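Local atomic coordinates of probable porin (Pseudomonas aeruginosa, PDB entry 2Y0H), a protein that probably forms a barrel-shaped channel through the outer membrane that lets small solutes pass. Residues Ala290-Arg296 with Asp339-Asn345; Asn247-Met251 with Pro283-Asn287. All coordinates share one frame; numbering follows the deposited sequence.

Interaction 1. Residues Ala290-Arg296 with Asp339-Asn345. With C8E ((hydroxyethyloxy)tri(ethyloxy)octane), chain L.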
loop_
_atom_site.group_PDB
_atom_site.type_symbol
_atom_site.label_atom_id
_atom_site.label_comp_id
_atom_site.label_asym_id
_atom_site.label_seq_id
_atom_site.Cartn_x
_atom_site.Cartn_y
_atom_site.Cartn_z
ATOM N N ALA A 290 7.390 -4.037 -7.301
ATOM C CA ALA A 290 6.964 -2.865 -8.061
ATOM C C ALA A 290 5.911 -3.215 -9.110
ATOM O O ALA A 290 4.967 -2.469 -9.322
ATOM C CB ALA A 290 8.157 -2.196 -8.708
ATOM N N TYR A 291 6.075 -4.359 -9.760
ATOM C CA TYR A 291 5.138 -4.789 -10.789
ATOM C C TYR A 291 4.193 -5.893 -10.299
ATOM O O TYR A 291 2.980 -5.694 -10.234
ATOM C CB TYR A 291 5.899 -5.216 -12.052
ATOM C CG TYR A 291 5.027 -5.768 -13.161
ATOM C CD1 TYR A 291 3.924 -5.057 -13.623
ATOM C CD2 TYR A 291 5.319 -6.988 -13.757
ATOM C CE1 TYR A 291 3.129 -5.555 -14.634
ATOM C CE2 TYR A 291 4.530 -7.498 -14.766
ATOM C CZ TYR A 291 3.434 -6.776 -15.202
ATOM O OH TYR A 291 2.639 -7.274 -16.211
ATOM N N GLN A 292 4.739 -7.052 -9.937
ATOM C CA GLN A 292 3.905 -8.174 -9.481
ATOM C C GLN A 292 3.750 -8.259 -7.967
ATOM O O GLN A 292 4.625 -7.820 -7.209
ATOM C CB GLN A 292 4.431 -9.497 -10.029
ATOM C CG GLN A 292 4.101 -9.695 -11.493
ATOM C CD GLN A 292 2.603 -9.624 -11.757
ATOM O OE1 GLN A 292 2.125 -8.741 -12.465
ATOM N NE2 GLN A 292 1.861 -10.552 -11.183
ATOM N N THR A 293 2.626 -8.811 -7.529
ATOM C CA THR A 293 2.369 -8.967 -6.098
ATOM C C THR A 293 2.702 -10.374 -5.590
ATOM O O THR A 293 2.744 -10.592 -4.384
ATOM C CB THR A 293 0.899 -8.617 -5.717
ATOM O OG1 THR A 293 0.020 -9.643 -6.180
ATOM C CG2 THR A 293 0.470 -7.277 -6.322
ATOM N N PHE A 294 2.941 -11.314 -6.506
ATOM C CA PHE A 294 3.283 -12.696 -6.145
ATOM C C PHE A 294 2.234 -13.338 -5.239
ATOM O O PHE A 294 2.556 -14.021 -4.261
ATOM C CB PHE A 294 4.682 -12.749 -5.514
ATOM C CG PHE A 294 5.784 -12.531 -6.506
ATOM C CD1 PHE A 294 6.107 -11.251 -6.927
ATOM C CD2 PHE A 294 6.462 -13.607 -7.055
ATOM C CE1 PHE A 294 7.109 -11.045 -7.866
ATOM C CE2 PHE A 294 7.472 -13.409 -7.998
ATOM C CZ PHE A 294 7.787 -12.127 -8.405
ATOM N N THR A 295 0.971 -13.102 -5.575
ATOM C CA THR A 295 -0.155 -13.649 -4.830
ATOM C C THR A 295 -1.082 -14.440 -5.748
ATOM O O THR A 295 -2.274 -14.547 -5.487
ATOM C CB THR A 295 -0.959 -12.533 -4.129
ATOM O OG1 THR A 295 -1.305 -11.512 -5.083
ATOM C CG2 THR A 295 -0.129 -11.917 -2.980
ATOM N N ARG A 296 -0.527 -14.994 -6.825
ATOM C CA ARG A 296 -1.327 -15.745 -7.800
ATOM C C ARG A 296 -1.737 -17.088 -7.210
ATOM O O ARG A 296 -1.154 -17.523 -6.215
ATOM C CB ARG A 296 -0.548 -15.912 -9.111
ATOM C CG ARG A 296 -0.372 -14.599 -9.856
ATOM C CD ARG A 296 0.687 -14.681 -10.932
ATOM N NE ARG A 296 0.262 -15.517 -12.047
ATOM C CZ ARG A 296 0.889 -15.562 -13.219
ATOM N NH1 ARG A 296 1.967 -14.814 -13.419
ATOM N NH2 ARG A 296 0.438 -16.348 -14.189
ATOM N N ASP A 339 2.849 -22.136 -13.789
ATOM C CA ASP A 339 3.700 -21.040 -14.230
ATOM C C ASP A 339 4.708 -20.744 -13.124
ATOM O O ASP A 339 4.571 -21.230 -11.992
ATOM C CB ASP A 339 2.870 -19.796 -14.554
ATOM C CG ASP A 339 3.571 -18.853 -15.524
ATOM O OD1 ASP A 339 4.759 -19.089 -15.846
ATOM O OD2 ASP A 339 2.927 -17.874 -15.972
ATOM N N SER A 340 5.725 -19.958 -13.463
ATOM C CA SER A 340 6.669 -19.446 -12.483
ATOM C C SER A 340 7.128 -18.083 -12.968
ATOM O O SER A 340 7.035 -17.776 -14.155
ATOM C CB SER A 340 7.861 -20.389 -12.315
ATOM O OG SER A 340 8.421 -20.729 -13.570
ATOM N N GLU A 341 7.622 -17.262 -12.051
ATOM C CA GLU A 341 7.964 -15.890 -12.385
ATOM C C GLU A 341 9.056 -15.374 -11.462
ATOM O O GLU A 341 9.261 -15.899 -10.363
ATOM C CB GLU A 341 6.716 -14.989 -12.303
ATOM C CG GLU A 341 6.109 -14.870 -10.895
ATOM C CD GLU A 341 4.736 -14.183 -10.864
ATOM O OE1 GLU A 341 4.272 -13.688 -11.904
ATOM O OE2 GLU A 341 4.107 -14.151 -9.791
ATOM N N TRP A 342 9.756 -14.340 -11.909
ATOM C CA TRP A 342 10.674 -13.625 -11.040
ATOM C C TRP A 342 10.681 -12.129 -11.332
ATOM O O TRP A 342 10.359 -11.696 -12.439
ATOM C CB TRP A 342 12.090 -14.204 -11.106
ATOM C CG TRP A 342 12.832 -14.079 -12.398
ATOM C CD1 TRP A 342 12.972 -15.050 -13.352
ATOM C CD2 TRP A 342 13.604 -12.951 -12.862
ATOM N NE1 TRP A 342 13.760 -14.592 -14.385
ATOM C CE2 TRP A 342 14.160 -13.310 -14.111
ATOM C CE3 TRP A 342 13.861 -11.677 -12.355
ATOM C CZ2 TRP A 342 14.961 -12.440 -14.856
ATOM C CZ3 TRP A 342 14.660 -10.807 -13.096
ATOM C CH2 TRP A 342 15.203 -11.196 -14.334
ATOM N N GLU A 343 11.037 -11.338 -10.328
ATOM C CA GLU A 343 11.130 -9.907 -10.516
ATOM C C GLU A 343 12.314 -9.361 -9.738
ATOM O O GLU A 343 12.603 -9.807 -8.630
ATOM C CB GLU A 343 9.838 -9.210 -10.081
ATOM C CG GLU A 343 9.782 -7.714 -10.433
ATOM C CD GLU A 343 8.410 -7.060 -10.162
ATOM O OE1 GLU A 343 7.376 -7.764 -10.224
ATOM O OE2 GLU A 343 8.374 -5.837 -9.891
ATOM N N ARG A 344 13.011 -8.409 -10.337
ATOM C CA ARG A 344 14.008 -7.648 -9.620
ATOM C C ARG A 344 13.624 -6.171 -9.657
ATOM O O ARG A 344 13.149 -5.680 -10.673
ATOM C CB ARG A 344 15.394 -7.863 -10.229
ATOM C CG ARG A 344 16.449 -6.884 -9.731
ATOM C CD ARG A 344 17.647 -7.625 -9.175
ATOM N NE ARG A 344 17.944 -8.812 -9.976
ATOM C CZ ARG A 344 18.947 -9.644 -9.726
ATOM N NH1 ARG A 344 19.755 -9.405 -8.698
ATOM N NH2 ARG A 344 19.144 -10.706 -10.504
ATOM N N ASN A 345 13.811 -5.490 -8.530
ATOM C CA ASN A 345 13.565 -4.058 -8.408
ATOM C C ASN A 345 14.825 -3.419 -7.870
ATOM O O ASN A 345 15.361 -3.866 -6.856
ATOM C CB ASN A 345 12.443 -3.764 -7.405
ATOM C CG ASN A 345 11.070 -4.159 -7.906
ATOM O OD1 ASN A 345 10.118 -4.239 -7.125
ATOM N ND2 ASN A 345 10.953 -4.400 -9.201
HETATM C C7 C8E L . 13.027 -19.069 -12.255
HETATM C C8 C8E L . 11.739 -19.514 -12.945
HETATM O O9 C8E L . 11.116 -18.402 -13.567
HETATM C C10 C8E L . 11.818 -17.937 -14.708
HETATM C C11 C8E L . 10.857 -17.714 -15.874
HETATM O O12 C8E L . 11.515 -17.905 -17.110
HETATM O O HOH W 1 2.282 -12.159 -9.370
#
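Ala290-Arg296, an irregular part of a long loop, runs antiparallel to strand 339-345 and drifts away from it, the CA atoms lying 6.7 Å apart for Ala290 and Asn345 but 9.7 Å for Arg296 and Asp339. At the close end, strand side chains grip loop amides. Ala290 N donates to Asn345 OD1 at 2.7 Å, and the Glu343 carboxylate spans the next two amides: OE2 takes Tyr291 N and OE1 takes Gln292 N, both through syn lone pairs. Glu343 swings CG opposite its amide nitrogen (chi1 -172°), and its extended chain carries the carboxylate across to the loop. Its OE2 also accepts Asn345 ND2 (3.0 Å) on the anti lone pair, which helps hold the carboxylate in place. This loop lies inside an 18-stranded barrel, as expected of OprD porins: alternate strand residues meet it, while the edge of Trp342 turns outward to the polyether part of a detergent molecule (Trp342 CD1 to C10, 3.4 Å). The Phe294 ring and the Glu341 chain point past one another, CE2 3.5 Å from Glu341 CG, with Glu341 OE2 over one ring face, toward its rim. Arg296 NH1 forms a salt bridge with Glu341 OE1 (3.0 Å), approaching from 51° above the carboxylate plane; OE1 is also hydrogen-bonded to Tyr369 OH. A second, longer bridge with weak bond geometry joins Arg296 NH2 to Asp339 OD2. One water connects Glu341 OE2 with Gln292 NE2 and, weakly, with Phe294 N.

Interaction 2. Residues Asn247-Met251 with Pro283-Asn287; sequences NLNAM and PYVAN. With C8E ((hydroxyethyloxy)tri(ethyloxy)octane), chain M.
Tyr284, whose carbonyl only loosely approaches Asn249, is the centre of an inverse gamma turn, with a weak bond from Val285 N to Pro283 O; beyond the contact its ring makes a cation-pi pair with Arg228. Val285 follows, crossing Asn247 at about a right angle so that CG1 rests 3.4 Å from Asn247 ND2. Ala286 is the centre of the contact. Its N donates to Asn249 OD1 over 2.8 Å in a nearly straight bond (167°), although the N-H comes from 53° above the carbonyl plane. The Asn249 side chain, at chi1 68°, presents OD1 to Ala286 N and ND2 to Asn247 OD1 (2.9 Å), and this second bond helps fix the rotation of the amide. The Ala286 methyl drops against the strand, CB lying 3.5 Å from Ala250 O, while Met251 bends beside it and brings CE to 3.3 Å from Ala286 O. Asn287 continues the loop by bonding to Gln266 and Gln303 of the barrel wall. On the reverse face of strand 244-256, Ala250 CB meets a detergent tail (C3, 3.9 Å), which places this loop on the inner side of the barrel. A single direct hydrogen bond thus crosses between the segments, oriented by a neighbouring asparagine and flanked by the Ala286 methyl, with Val285 and Met251 adding van der Waals contacts, so between these two segments the seat is made by uncharged groups.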
loop_
_atom_site.group_PDB
_atom_site.type_symbol
_atom_site.label_atom_id
_atom_site.label_comp_id
_atom_site.label_asym_id
_atom_site.label_seq_id
_atom_site.Cartn_x
_atom_site.Cartn_y
_atom_site.Cartn_z
ATOM N N ASN A 247 -3.233 -16.953 3.097
ATOM C CA ASN A 247 -2.030 -16.252 2.686
ATOM C C ASN A 247 -1.083 -16.200 3.883
ATOM O O ASN A 247 -1.391 -15.529 4.874
ATOM C CB ASN A 247 -2.413 -14.838 2.213
ATOM C CG ASN A 247 -1.197 -13.933 1.973
ATOM O OD1 ASN A 247 -0.059 -14.291 2.289
ATOM N ND2 ASN A 247 -1.449 -12.751 1.411
ATOM N N LEU A 248 0.034 -16.936 3.802
ATOM C CA LEU A 248 1.090 -16.918 4.831
ATOM C C LEU A 248 2.337 -16.226 4.283
ATOM O O LEU A 248 2.929 -16.677 3.302
ATOM C CB LEU A 248 1.492 -18.332 5.248
ATOM C CG LEU A 248 0.513 -19.270 5.956
ATOM C CD1 LEU A 248 -0.867 -19.211 5.343
ATOM C CD2 LEU A 248 1.054 -20.693 5.894
ATOM N N ASN A 249 2.743 -15.133 4.910
ATOM C CA ASN A 249 3.921 -14.420 4.446
ATOM C C ASN A 249 4.674 -13.763 5.594
ATOM O O ASN A 249 4.072 -13.342 6.590
ATOM C CB ASN A 249 3.575 -13.412 3.335
ATOM C CG ASN A 249 2.741 -12.245 3.835
ATOM O OD1 ASN A 249 3.271 -11.194 4.179
ATOM N ND2 ASN A 249 1.426 -12.425 3.870
ATOM N N ALA A 250 5.994 -13.698 5.455
ATOM C CA ALA A 250 6.854 -13.173 6.508
ATOM C C ALA A 250 8.052 -12.451 5.910
ATOM O O ALA A 250 8.582 -12.851 4.881
ATOM C CB ALA A 250 7.316 -14.297 7.439
ATOM N N MET A 251 8.463 -11.372 6.555
ATOM C CA MET A 251 9.691 -10.684 6.173
ATOM C C MET A 251 10.626 -10.639 7.375
ATOM O O MET A 251 10.246 -10.146 8.431
ATOM C CB MET A 251 9.377 -9.265 5.695
ATOM C CG MET A 251 10.537 -8.569 5.021
ATOM S SD MET A 251 10.729 -9.141 3.332
ATOM C CE MET A 251 10.196 -7.695 2.424
ATOM N N PRO A 283 -1.800 -5.064 -1.902
ATOM C CA PRO A 283 -1.917 -6.229 -1.018
ATOM C C PRO A 283 -0.857 -6.101 0.080
ATOM O O PRO A 283 0.310 -5.849 -0.220
ATOM C CB PRO A 283 -1.575 -7.413 -1.937
ATOM C CG PRO A 283 -1.424 -6.852 -3.328
ATOM C CD PRO A 283 -1.148 -5.396 -3.179
ATOM N N TYR A 284 -1.260 -6.242 1.334
ATOM C CA TYR A 284 -0.357 -6.030 2.453
ATOM C C TYR A 284 0.503 -7.288 2.689
ATOM O O TYR A 284 0.276 -8.037 3.636
ATOM C CB TYR A 284 -1.187 -5.679 3.694
ATOM C CG TYR A 284 -0.372 -5.174 4.858
ATOM C CD1 TYR A 284 0.363 -3.999 4.755
ATOM C CD2 TYR A 284 -0.323 -5.881 6.055
ATOM C CE1 TYR A 284 1.122 -3.533 5.826
ATOM C CE2 TYR A 284 0.425 -5.421 7.132
ATOM C CZ TYR A 284 1.145 -4.254 7.011
ATOM O OH TYR A 284 1.889 -3.798 8.077
ATOM N N VAL A 285 1.471 -7.519 1.802
ATOM C CA VAL A 285 2.218 -8.770 1.776
ATOM C C VAL A 285 3.728 -8.583 1.672
ATOM O O VAL A 285 4.209 -7.677 0.999
ATOM C CB VAL A 285 1.758 -9.688 0.621
ATOM C CG1 VAL A 285 0.253 -9.939 0.706
ATOM C CG2 VAL A 285 2.146 -9.104 -0.738
ATOM N N ALA A 286 4.460 -9.463 2.347
ATOM C CA ALA A 286 5.924 -9.465 2.345
ATOM C C ALA A 286 6.566 -9.343 0.963
ATOM O O ALA A 286 7.438 -8.515 0.761
ATOM C CB ALA A 286 6.441 -10.712 3.051
ATOM N N ASN A 287 6.141 -10.166 0.016
ATOM C CA ASN A 287 6.820 -10.232 -1.274
ATOM C C ASN A 287 6.242 -9.316 -2.359
ATOM O O ASN A 287 6.450 -9.536 -3.556
ATOM C CB ASN A 287 6.942 -11.685 -1.745
ATOM C CG ASN A 287 7.958 -12.468 -0.919
ATOM O OD1 ASN A 287 8.566 -11.909 -0.010
ATOM N ND2 ASN A 287 8.145 -13.760 -1.229
HETATM C C1 C8E M . 5.287 -18.881 5.817
HETATM C C2 C8E M . 5.019 -17.486 6.386
HETATM C C3 C8E M . 5.132 -17.488 7.910
HETATM C C4 C8E M . 3.769 -17.717 8.564
#

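Both interactions fasten the same loop, between strands 259-269 and 300-309, to the inner wall of the barrel, and their centres lie about 13 Å apart. Interaction 2 anchors the earlier part of the loop on strand 244-256, interaction 1 the later part on strand 339-351, so the loop is held at two separate places on the wall. Interaction 2 is smaller, buried and neutral; interaction 1 is larger, only partly buried, and draws on carboxylates, an arginine and a water. The loop also packs on itself between them, with Thr293 CG2 3.6 Å from Pro283 CG and Phe294 CD1 3.8 Å from Asn287 O.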